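PDB 2A2U: protein (alpha-2u-globulin) from Rattus norvegicus, which is a lipocalin that binds a hyaline droplet inducer and probably other small hydrophobic molecules inside its beta-barrel. Local coordinates for residues A[23-28]-A[108-113]; A[119-124]-A[151-156]; A[76-81]-A[172-177]; A[56-61]-A[166-171]. One frame throughout, in Å; residues are numbered along the deposited sequence.

Contact 1: residues A[23-28]-A[108-113]; sequences SSTRGN and TFTILK
S24 and I111 are the two residues most covered by this contact, with T25 next. The backbone of I111 is gripped at both ends by a single serine. S24 N donates to I111 O at 3.0 Å, arriving in the carbonyl plane, while I111 N returns a bond to S24 OG at 2.9 Å. The hydroxyl can do this because chi1 of 75° puts OG in the crowded position between its own N and carbonyl carbon, beside the incoming amide. The same OG is also hydrogen-bonded to G97 O, so it is held from two directions. T25 brings its methyl CG2 down on T110, crossing that side chain at about a right angle, 3.5 Å from T110 CB. This is the N-terminal loop ahead of strand 36-44, lying against barrel strand 106-114, just before a classic beta bulge in which L112 and K113 both face M121. S23 lies over the bulge: its OG sits 3.0 Å from L112 O and 3.2 Å from I111 O. That OG also accepts from T25 OG1 and, in an ST motif, from R26 N, along a nearly straight N-H line of 169°. At the exposed end R26 NH2 comes within 3.3 Å of K113 NZ, two like charges close together where the side chains cross obliquely, though R26 is poorly ordered; K113 NZ also has a long, weak ion pair with E21.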
# COMPACT_ATOMS: atom_id res chain seq x y z
N SER A 23 -14.56 -11.16 22.52
CA SER A 23 -15.16 -10.44 21.40
C SER A 23 -14.56 -9.06 21.31
O SER A 23 -14.34 -8.41 22.34
CB SER A 23 -16.66 -10.34 21.63
OG SER A 23 -17.29 -9.62 20.59
N SER A 24 -14.26 -8.61 20.10
CA SER A 24 -13.67 -7.29 19.89
C SER A 24 -14.72 -6.25 20.19
O SER A 24 -14.45 -5.25 20.86
CB SER A 24 -13.13 -7.12 18.45
OG SER A 24 -14.17 -6.93 17.50
N THR A 25 -15.95 -6.54 19.76
CA THR A 25 -17.08 -5.65 19.99
C THR A 25 -17.38 -5.61 21.49
O THR A 25 -17.51 -4.53 22.07
CB THR A 25 -18.33 -6.10 19.18
OG1 THR A 25 -18.81 -7.36 19.68
CG2 THR A 25 -17.99 -6.26 17.71
N ARG A 26 -17.41 -6.78 22.12
CA ARG A 26 -17.67 -6.89 23.56
C ARG A 26 -16.54 -6.17 24.32
O ARG A 26 -16.74 -5.70 25.43
CB ARG A 26 -17.72 -8.37 23.98
CG ARG A 26 -18.55 -8.70 25.23
CD ARG A 26 -18.42 -10.18 25.66
NE ARG A 26 -18.79 -11.14 24.62
CZ ARG A 26 -18.17 -12.30 24.40
NH1 ARG A 26 -17.13 -12.66 25.15
NH2 ARG A 26 -18.59 -13.12 23.45
N GLY A 27 -15.37 -6.09 23.69
CA GLY A 27 -14.23 -5.43 24.32
C GLY A 27 -13.74 -6.24 25.50
O GLY A 27 -13.91 -5.83 26.65
N ASN A 28 -13.14 -7.39 25.21
CA ASN A 28 -12.60 -8.30 26.22
C ASN A 28 -11.67 -9.28 25.52
O ASN A 28 -11.01 -10.10 26.16
CB ASN A 28 -13.73 -9.05 26.94
CG ASN A 28 -14.67 -9.77 25.98
OD1 ASN A 28 -14.62 -9.58 24.77
ND2 ASN A 28 -15.56 -10.58 26.54
N THR A 108 -15.17 -2.98 6.65
CA THR A 108 -15.10 -2.75 8.08
C THR A 108 -15.53 -4.07 8.72
O THR A 108 -16.60 -4.60 8.40
CB THR A 108 -16.04 -1.61 8.50
OG1 THR A 108 -15.37 -0.36 8.29
CG2 THR A 108 -16.41 -1.72 9.95
N PHE A 109 -14.67 -4.63 9.55
CA PHE A 109 -15.01 -5.89 10.21
C PHE A 109 -14.69 -5.92 11.69
O PHE A 109 -13.91 -5.12 12.18
CB PHE A 109 -14.37 -7.08 9.51
CG PHE A 109 -12.88 -7.13 9.61
CD1 PHE A 109 -12.26 -7.73 10.71
CD2 PHE A 109 -12.09 -6.63 8.59
CE1 PHE A 109 -10.88 -7.82 10.79
CE2 PHE A 109 -10.71 -6.71 8.66
CZ PHE A 109 -10.10 -7.32 9.76
N THR A 110 -15.35 -6.84 12.40
CA THR A 110 -15.16 -7.01 13.83
C THR A 110 -15.08 -8.49 14.17
O THR A 110 -15.51 -9.34 13.39
CB THR A 110 -16.31 -6.41 14.65
OG1 THR A 110 -17.56 -6.93 14.18
CG2 THR A 110 -16.32 -4.91 14.52
N ILE A 111 -14.50 -8.79 15.33
CA ILE A 111 -14.38 -10.16 15.81
C ILE A 111 -15.60 -10.39 16.67
O ILE A 111 -15.69 -9.89 17.79
CB ILE A 111 -13.08 -10.34 16.59
CG1 ILE A 111 -11.90 -10.05 15.66
CG2 ILE A 111 -12.98 -11.75 17.13
CD1 ILE A 111 -10.56 -9.97 16.34
N LEU A 112 -16.56 -11.08 16.09
CA LEU A 112 -17.83 -11.35 16.73
C LEU A 112 -17.74 -12.28 17.93
O LEU A 112 -18.25 -11.95 19.00
CB LEU A 112 -18.80 -11.92 15.70
CG LEU A 112 -20.25 -11.47 15.80
CD1 LEU A 112 -20.31 -9.96 15.74
CD2 LEU A 112 -21.04 -12.08 14.66
N LYS A 113 -17.10 -13.44 17.76
CA LYS A 113 -16.97 -14.41 18.83
C LYS A 113 -15.78 -15.34 18.59
O LYS A 113 -15.53 -15.74 17.46
CB LYS A 113 -18.26 -15.22 18.97
CG LYS A 113 -18.28 -16.19 20.15
CD LYS A 113 -19.65 -16.86 20.30
CE LYS A 113 -20.68 -15.93 20.92
NZ LYS A 113 -20.40 -15.63 22.36

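Contact 2: residues A[119-124]-A[151-156]; sequences YVMFHL and EKFAKL
The ring of F153 meets the sulfur of M121 at its edge: SD lies in the ring plane, 5.3 Å from the centroid and 85° off the normal, a Met-aromatic contact. The F153 side chain also touches V42 of strand 36-44. The second ring, that of Y119, reaches toward the helix only with its hydroxyl, and Y119 OH stops 3.8 Å from K152 NZ, the two side chains crossing at about a right angle. M121 does most of the work. Its chain runs extended beyond CG and slides past F153 in the opposite direction, so that the terminal CE arrives 3.6 Å from F153 CB and also rests against the CG and CD methylenes of K152. L156 crosses the thioether at about a right angle, its CD1 only 3.4 Å from M121 SD. An alanine in place of M121 would remove the thioether and methyl, and would probably leave F153, L156 and the stem of K152 without their shared partner on the strand. This is the lipocalin helix lying along the outside of the barrel: the segment axes are 10.6 Å apart and inclined by only 11°, while F122, the next residue, points away from the helix. K152 NZ has its salt-bridge partner in E21, outside the two segments; what joins helix to strand is mainly dispersion and close fit, without directional bonds between the two segments.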
# COMPACT_ATOMS: atom_id res chain seq x y z
N TYR A 119 -12.44 -21.81 17.16
CA TYR A 119 -13.12 -20.99 16.18
C TYR A 119 -12.98 -19.47 16.37
O TYR A 119 -12.52 -18.98 17.40
CB TYR A 119 -14.61 -21.35 16.15
CG TYR A 119 -15.35 -20.93 17.41
CD1 TYR A 119 -15.30 -21.70 18.56
CD2 TYR A 119 -16.06 -19.73 17.45
CE1 TYR A 119 -15.94 -21.28 19.73
CE2 TYR A 119 -16.70 -19.30 18.61
CZ TYR A 119 -16.64 -20.08 19.75
OH TYR A 119 -17.24 -19.64 20.91
N VAL A 120 -13.36 -18.75 15.32
CA VAL A 120 -13.38 -17.29 15.31
C VAL A 120 -14.40 -16.88 14.27
O VAL A 120 -14.39 -17.35 13.14
CB VAL A 120 -12.00 -16.64 15.04
CG1 VAL A 120 -11.51 -16.92 13.63
CG2 VAL A 120 -12.10 -15.15 15.27
N MET A 121 -15.37 -16.08 14.70
CA MET A 121 -16.43 -15.61 13.83
C MET A 121 -16.21 -14.12 13.57
O MET A 121 -16.08 -13.32 14.51
CB MET A 121 -17.80 -15.85 14.47
CG MET A 121 -17.98 -17.26 15.01
SD MET A 121 -19.58 -17.57 15.73
CE MET A 121 -19.58 -19.34 15.80
N PHE A 122 -16.08 -13.76 12.30
CA PHE A 122 -15.88 -12.37 11.92
C PHE A 122 -17.15 -11.88 11.27
O PHE A 122 -17.87 -12.64 10.64
CB PHE A 122 -14.75 -12.24 10.91
CG PHE A 122 -13.37 -12.46 11.47
CD1 PHE A 122 -12.67 -11.41 12.04
CD2 PHE A 122 -12.73 -13.69 11.34
CE1 PHE A 122 -11.37 -11.57 12.47
CE2 PHE A 122 -11.43 -13.87 11.76
CZ PHE A 122 -10.75 -12.81 12.33
N HIS A 123 -17.43 -10.59 11.43
CA HIS A 123 -18.59 -9.97 10.81
C HIS A 123 -18.05 -8.79 10.00
O HIS A 123 -17.41 -7.90 10.54
CB HIS A 123 -19.58 -9.48 11.86
CG HIS A 123 -20.73 -8.72 11.27
ND1 HIS A 123 -20.85 -7.36 11.40
CD2 HIS A 123 -21.76 -9.13 10.51
CE1 HIS A 123 -21.92 -6.96 10.73
NE2 HIS A 123 -22.49 -8.02 10.18
N LEU A 124 -18.34 -8.79 8.71
CA LEU A 124 -17.84 -7.75 7.83
C LEU A 124 -18.89 -7.04 6.99
O LEU A 124 -19.81 -7.67 6.47
CB LEU A 124 -16.77 -8.35 6.90
CG LEU A 124 -16.31 -7.57 5.66
CD1 LEU A 124 -14.90 -7.94 5.32
CD2 LEU A 124 -17.21 -7.81 4.47
N GLU A 151 -23.74 -24.60 14.13
CA GLU A 151 -25.13 -24.23 14.41
C GLU A 151 -25.18 -22.84 15.03
O GLU A 151 -25.98 -22.01 14.62
CB GLU A 151 -25.78 -25.21 15.38
CG GLU A 151 -27.00 -25.92 14.83
CD GLU A 151 -28.12 -24.99 14.43
OE1 GLU A 151 -28.34 -23.95 15.10
OE2 GLU A 151 -28.82 -25.32 13.46
N LYS A 152 -24.35 -22.63 16.05
CA LYS A 152 -24.26 -21.35 16.75
C LYS A 152 -24.01 -20.25 15.72
O LYS A 152 -24.57 -19.16 15.81
CB LYS A 152 -23.11 -21.39 17.76
CG LYS A 152 -22.60 -20.02 18.21
CD LYS A 152 -21.44 -20.13 19.19
CE LYS A 152 -21.91 -20.65 20.54
NZ LYS A 152 -20.84 -20.78 21.57
N PHE A 153 -23.16 -20.56 14.75
CA PHE A 153 -22.83 -19.62 13.70
C PHE A 153 -24.03 -19.40 12.79
O PHE A 153 -24.33 -18.26 12.44
CB PHE A 153 -21.62 -20.12 12.89
CG PHE A 153 -21.25 -19.25 11.73
CD1 PHE A 153 -20.65 -18.01 11.93
CD2 PHE A 153 -21.54 -19.65 10.43
CE1 PHE A 153 -20.34 -17.19 10.85
CE2 PHE A 153 -21.23 -18.83 9.35
CZ PHE A 153 -20.63 -17.60 9.57
N ALA A 154 -24.71 -20.48 12.44
CA ALA A 154 -25.89 -20.41 11.57
C ALA A 154 -26.93 -19.49 12.19
O ALA A 154 -27.62 -18.77 11.49
CB ALA A 154 -26.47 -21.79 11.35
N LYS A 155 -27.01 -19.51 13.52
CA LYS A 155 -27.95 -18.67 14.25
C LYS A 155 -27.55 -17.19 14.19
O LYS A 155 -28.39 -16.34 13.89
CB LYS A 155 -28.06 -19.13 15.71
CG LYS A 155 -28.81 -20.43 15.87
CD LYS A 155 -28.83 -20.88 17.32
CE LYS A 155 -29.65 -22.15 17.50
NZ LYS A 155 -29.49 -22.73 18.86
N LEU A 156 -26.29 -16.89 14.47
CA LEU A 156 -25.82 -15.51 14.42
C LEU A 156 -26.07 -14.90 13.04
O LEU A 156 -26.39 -13.73 12.93
CB LEU A 156 -24.33 -15.44 14.74
CG LEU A 156 -23.89 -15.83 16.15
CD1 LEU A 156 -22.39 -15.69 16.27
CD2 LEU A 156 -24.58 -14.94 17.14

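Contact 3: residues A[76-81]-A[172-177]; sequences RIKENG and KTDRCL
R76 and K78 leave strand 70-78 on the same side, both directed at the C-terminal tail, and C176 meets them from across, while I77 between them turns away. C176 CB lies against the aliphatic stem of the arginine, 3.9 Å from R76 CB and equally near R76 CD. Its sulfur, set anti to the carbonyl carbon (chi1 -81°), instead faces the root of the lysine, with SG 4.1 Å from K78 CB. From that root K78 stretches out beyond CG and crosses D174 at about a right angle, tip to tip. Its NZ makes a salt bridge with D174 OD2, though at 3.4 Å the hydrogen bond within it is weak. The sulfur is not a free thiol: C176 is joined to C83 on the next strand, 83-92, forming the disulfide by which many lipocalins tie the C-terminal tail to the barrel wall. Just before it the tail bends through an inverse gamma turn centred on R175. R175 sets off away from the strand, and its NH1 is hydrogen-bonded to K143 O and S40 O. The R76 guanidinium approaches the tail obliquely, with NH1 3.0 Å from C176 O, at an angle too poor for a hydrogen bond. R76 NE has a long, weak ion pair with E85.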
# COMPACT_ATOMS: atom_id res chain seq x y z
N ARG A 76 -6.03 -18.01 0.30
CA ARG A 76 -6.05 -18.39 -1.10
C ARG A 76 -7.39 -18.10 -1.72
O ARG A 76 -8.41 -18.05 -1.03
CB ARG A 76 -5.73 -19.87 -1.29
CG ARG A 76 -4.30 -20.21 -1.09
CD ARG A 76 -3.86 -21.32 -2.01
NE ARG A 76 -2.71 -22.02 -1.46
CZ ARG A 76 -2.81 -23.00 -0.57
NH1 ARG A 76 -4.00 -23.40 -0.13
NH2 ARG A 76 -1.71 -23.55 -0.06
N ILE A 77 -7.39 -17.91 -3.02
CA ILE A 77 -8.61 -17.62 -3.73
C ILE A 77 -8.51 -18.19 -5.13
O ILE A 77 -7.46 -18.11 -5.77
CB ILE A 77 -8.89 -16.10 -3.76
CG1 ILE A 77 -10.25 -15.83 -4.37
CG2 ILE A 77 -7.81 -15.36 -4.52
CD1 ILE A 77 -10.75 -14.45 -4.09
N LYS A 78 -9.57 -18.84 -5.58
CA LYS A 78 -9.60 -19.45 -6.90
C LYS A 78 -10.09 -18.44 -7.93
O LYS A 78 -11.28 -18.17 -8.03
CB LYS A 78 -10.54 -20.64 -6.88
CG LYS A 78 -10.09 -21.82 -7.68
CD LYS A 78 -11.09 -22.94 -7.51
CE LYS A 78 -10.56 -24.26 -8.01
NZ LYS A 78 -11.55 -25.34 -7.78
N GLU A 79 -9.14 -17.84 -8.64
CA GLU A 79 -9.46 -16.85 -9.67
C GLU A 79 -9.31 -17.59 -10.99
O GLU A 79 -8.19 -17.91 -11.41
CB GLU A 79 -8.46 -15.68 -9.61
CG GLU A 79 -8.26 -15.06 -8.23
CD GLU A 79 -6.95 -14.29 -8.13
OE1 GLU A 79 -6.08 -14.47 -9.00
OE2 GLU A 79 -6.79 -13.51 -7.18
N ASN A 80 -10.44 -17.93 -11.61
CA ASN A 80 -10.45 -18.65 -12.89
C ASN A 80 -9.77 -20.01 -12.82
O ASN A 80 -8.79 -20.27 -13.52
CB ASN A 80 -9.84 -17.78 -14.00
CG ASN A 80 -10.57 -16.48 -14.18
OD1 ASN A 80 -11.77 -16.47 -14.46
ND2 ASN A 80 -9.87 -15.37 -13.99
N GLY A 81 -10.29 -20.86 -11.94
CA GLY A 81 -9.75 -22.20 -11.77
C GLY A 81 -8.30 -22.23 -11.34
O GLY A 81 -7.62 -23.24 -11.53
N LYS A 172 -16.99 -28.86 2.37
CA LYS A 172 -17.31 -29.88 1.41
C LYS A 172 -16.69 -29.65 0.02
O LYS A 172 -16.47 -30.61 -0.72
CB LYS A 172 -18.81 -30.03 1.35
CG LYS A 172 -19.47 -30.59 2.57
CD LYS A 172 -20.59 -29.68 3.25
CE LYS A 172 -21.66 -30.58 3.95
NZ LYS A 172 -23.02 -29.99 3.98
N THR A 173 -16.27 -28.42 -0.23
CA THR A 173 -15.64 -28.03 -1.50
C THR A 173 -14.10 -27.95 -1.45
O THR A 173 -13.48 -28.23 -0.43
CB THR A 173 -16.16 -26.66 -2.00
OG1 THR A 173 -15.47 -25.59 -1.33
CG2 THR A 173 -17.66 -26.51 -1.72
N ASP A 174 -13.51 -27.59 -2.59
CA ASP A 174 -12.06 -27.45 -2.68
C ASP A 174 -11.67 -26.10 -2.15
O ASP A 174 -11.96 -25.07 -2.77
CB ASP A 174 -11.56 -27.57 -4.13
CG ASP A 174 -10.08 -27.23 -4.26
OD1 ASP A 174 -9.29 -27.65 -3.39
OD2 ASP A 174 -9.71 -26.53 -5.23
N ARG A 175 -11.00 -26.10 -1.01
CA ARG A 175 -10.55 -24.87 -0.40
C ARG A 175 -9.12 -24.64 -0.84
O ARG A 175 -8.24 -24.32 -0.03
CB ARG A 175 -10.70 -24.98 1.11
CG ARG A 175 -12.15 -25.02 1.52
CD ARG A 175 -12.31 -25.19 3.00
NE ARG A 175 -12.14 -26.58 3.40
CZ ARG A 175 -12.00 -26.98 4.66
NH1 ARG A 175 -12.01 -26.09 5.65
NH2 ARG A 175 -11.89 -28.27 4.93
N CYS A 176 -8.90 -24.81 -2.13
CA CYS A 176 -7.59 -24.65 -2.72
C CYS A 176 -6.50 -25.44 -2.04
O CYS A 176 -5.31 -25.11 -2.15
CB CYS A 176 -7.19 -23.20 -2.76
SG CYS A 176 -7.97 -22.39 -4.19
N LEU A 177 -6.89 -26.46 -1.29
CA LEU A 177 -5.91 -27.29 -0.61
C LEU A 177 -5.25 -28.17 -1.66
O LEU A 177 -4.00 -28.19 -1.71
CB LEU A 177 -6.58 -28.12 0.48
CG LEU A 177 -6.73 -27.38 1.81
CD1 LEU A 177 -7.83 -28.01 2.65
CD2 LEU A 177 -5.41 -27.37 2.55

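Contact 4: residues A[56-61]-A[166-171]; sequences SMRVFM and NIIDLT
L170 is where this contact is tight: its two methyls fit against two different flat groups. CD2 sits 3.7 Å above the guanidinium plane of R58, over its centre, and CD1 approaches the edge of the F60 ring, 3.9 Å from F60 CE1. One face of that ring is taken by R58 O, above its centre. The arginine is brought over the leucine by a bend at chi3 (-95°), and its NE is hydrogen-bonded to I51 O, which limits how the planar group can turn. An alanine in place of R58 would remove this flat cover, and would probably leave L170 CD2 poorly packed and I51 O without this donor. The other side is looser. I168 is partly exposed and just meets the arginine tip, CG2 4.1 Å from R58 NH2. Beyond it D169 and T171 bond to each other: D169 OD1 accepts from T171 N at 3.0 Å, an Asx turn, and from T171 OG1, both from above the carboxylate plane, while OD2 makes a salt bridge with K150. Strand 167-169, the short strand that follows the helix in lipocalins, pairs antiparallel with the first barrel strand, 36-44.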
# COMPACT_ATOMS: atom_id res chain seq x y z
N SER A 56 -15.50 -12.81 -4.99
CA SER A 56 -14.34 -12.22 -4.33
C SER A 56 -14.26 -12.53 -2.85
O SER A 56 -13.17 -12.59 -2.29
CB SER A 56 -14.34 -10.71 -4.52
OG SER A 56 -15.38 -10.10 -3.78
N MET A 57 -15.41 -12.71 -2.21
CA MET A 57 -15.44 -12.99 -0.78
C MET A 57 -15.30 -14.47 -0.42
O MET A 57 -15.15 -14.82 0.76
CB MET A 57 -16.68 -12.38 -0.14
CG MET A 57 -16.77 -10.86 -0.26
SD MET A 57 -15.32 -9.98 0.36
CE MET A 57 -15.42 -8.46 -0.67
N ARG A 58 -15.35 -15.35 -1.41
CA ARG A 58 -15.18 -16.79 -1.16
C ARG A 58 -13.68 -17.04 -1.00
O ARG A 58 -13.02 -17.52 -1.92
CB ARG A 58 -15.73 -17.64 -2.31
CG ARG A 58 -15.52 -19.14 -2.09
CD ARG A 58 -15.93 -19.98 -3.28
NE ARG A 58 -17.29 -20.49 -3.16
CZ ARG A 58 -17.61 -21.77 -3.04
NH1 ARG A 58 -16.65 -22.70 -3.03
NH2 ARG A 58 -18.88 -22.14 -2.93
N VAL A 59 -13.14 -16.65 0.15
CA VAL A 59 -11.72 -16.81 0.42
C VAL A 59 -11.43 -17.99 1.33
O VAL A 59 -12.20 -18.28 2.25
CB VAL A 59 -11.09 -15.51 1.02
CG1 VAL A 59 -11.47 -14.30 0.19
CG2 VAL A 59 -11.50 -15.33 2.48
N PHE A 60 -10.32 -18.66 1.06
CA PHE A 60 -9.89 -19.81 1.82
C PHE A 60 -8.72 -19.41 2.71
O PHE A 60 -7.57 -19.41 2.30
CB PHE A 60 -9.51 -20.93 0.86
CG PHE A 60 -10.56 -21.22 -0.17
CD1 PHE A 60 -11.88 -21.45 0.22
CD2 PHE A 60 -10.24 -21.27 -1.52
CE1 PHE A 60 -12.86 -21.72 -0.72
CE2 PHE A 60 -11.23 -21.55 -2.47
CZ PHE A 60 -12.54 -21.77 -2.06
N MET A 61 -9.04 -19.04 3.94
CA MET A 61 -8.06 -18.60 4.91
C MET A 61 -6.97 -19.63 5.15
O MET A 61 -7.18 -20.83 4.96
CB MET A 61 -8.77 -18.26 6.22
CG MET A 61 -7.93 -17.47 7.24
SD MET A 61 -7.21 -15.91 6.59
CE MET A 61 -8.69 -15.30 5.57
N ASN A 166 -28.28 -18.65 2.40
CA ASN A 166 -27.06 -17.96 2.00
C ASN A 166 -25.85 -18.31 2.84
O ASN A 166 -24.81 -17.67 2.74
CB ASN A 166 -27.32 -16.47 1.96
CG ASN A 166 -28.38 -16.10 0.94
OD1 ASN A 166 -28.35 -16.57 -0.19
ND2 ASN A 166 -29.34 -15.29 1.36
N ILE A 167 -26.00 -19.33 3.68
CA ILE A 167 -24.92 -19.81 4.53
C ILE A 167 -24.28 -20.97 3.77
O ILE A 167 -24.94 -21.95 3.49
CB ILE A 167 -25.46 -20.30 5.88
CG1 ILE A 167 -26.31 -19.20 6.53
CG2 ILE A 167 -24.32 -20.60 6.82
CD1 ILE A 167 -26.85 -19.56 7.91
N ILE A 168 -23.01 -20.83 3.40
CA ILE A 168 -22.31 -21.86 2.65
C ILE A 168 -21.21 -22.55 3.44
O ILE A 168 -20.36 -21.90 4.03
CB ILE A 168 -21.71 -21.29 1.35
CG1 ILE A 168 -22.83 -20.77 0.43
CG2 ILE A 168 -20.89 -22.36 0.64
CD1 ILE A 168 -22.35 -20.18 -0.89
N ASP A 169 -21.26 -23.88 3.47
CA ASP A 169 -20.27 -24.70 4.17
C ASP A 169 -19.16 -25.06 3.17
O ASP A 169 -19.34 -25.92 2.31
CB ASP A 169 -20.93 -25.96 4.73
CG ASP A 169 -19.99 -26.81 5.59
OD1 ASP A 169 -18.77 -26.58 5.59
OD2 ASP A 169 -20.49 -27.72 6.28
N LEU A 170 -18.01 -24.41 3.32
CA LEU A 170 -16.88 -24.63 2.42
C LEU A 170 -16.09 -25.91 2.66
O LEU A 170 -15.24 -26.26 1.84
CB LEU A 170 -15.91 -23.45 2.47
CG LEU A 170 -16.40 -22.05 2.10
CD1 LEU A 170 -15.25 -21.08 2.25
CD2 LEU A 170 -16.92 -22.03 0.68
N THR A 171 -16.36 -26.60 3.77
CA THR A 171 -15.64 -27.83 4.08
C THR A 171 -15.88 -28.94 3.08
O THR A 171 -15.08 -29.86 2.97
CB THR A 171 -15.97 -28.36 5.48
OG1 THR A 171 -17.37 -28.65 5.56
CG2 THR A 171 -15.59 -27.35 6.53

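In the fold
The contacts fall into two pairs. Contacts 1 and 2 share neighbouring strands 106-114 and 119-128, with centres 11 Å apart: K113 O and L112 N make probable hydrogen bonds, both 2.8 Å, with M121 N and M121 O. Contacts 3 and 4 lie 10 Å apart between centres, where strands 60-67 and 70-78 pair and R76 N reaches F60 O at 2.9 Å. Contact 2 bridges the pairs, its centre 13 Å from that of contact 4, touching through A154 and I167. Contacts 1 and 3, 28 Å apart between centres, lie on opposite sides of the chain's centre. All four reach the same curled sheet, the barrel whose interior is where lipocalins hold their ligands.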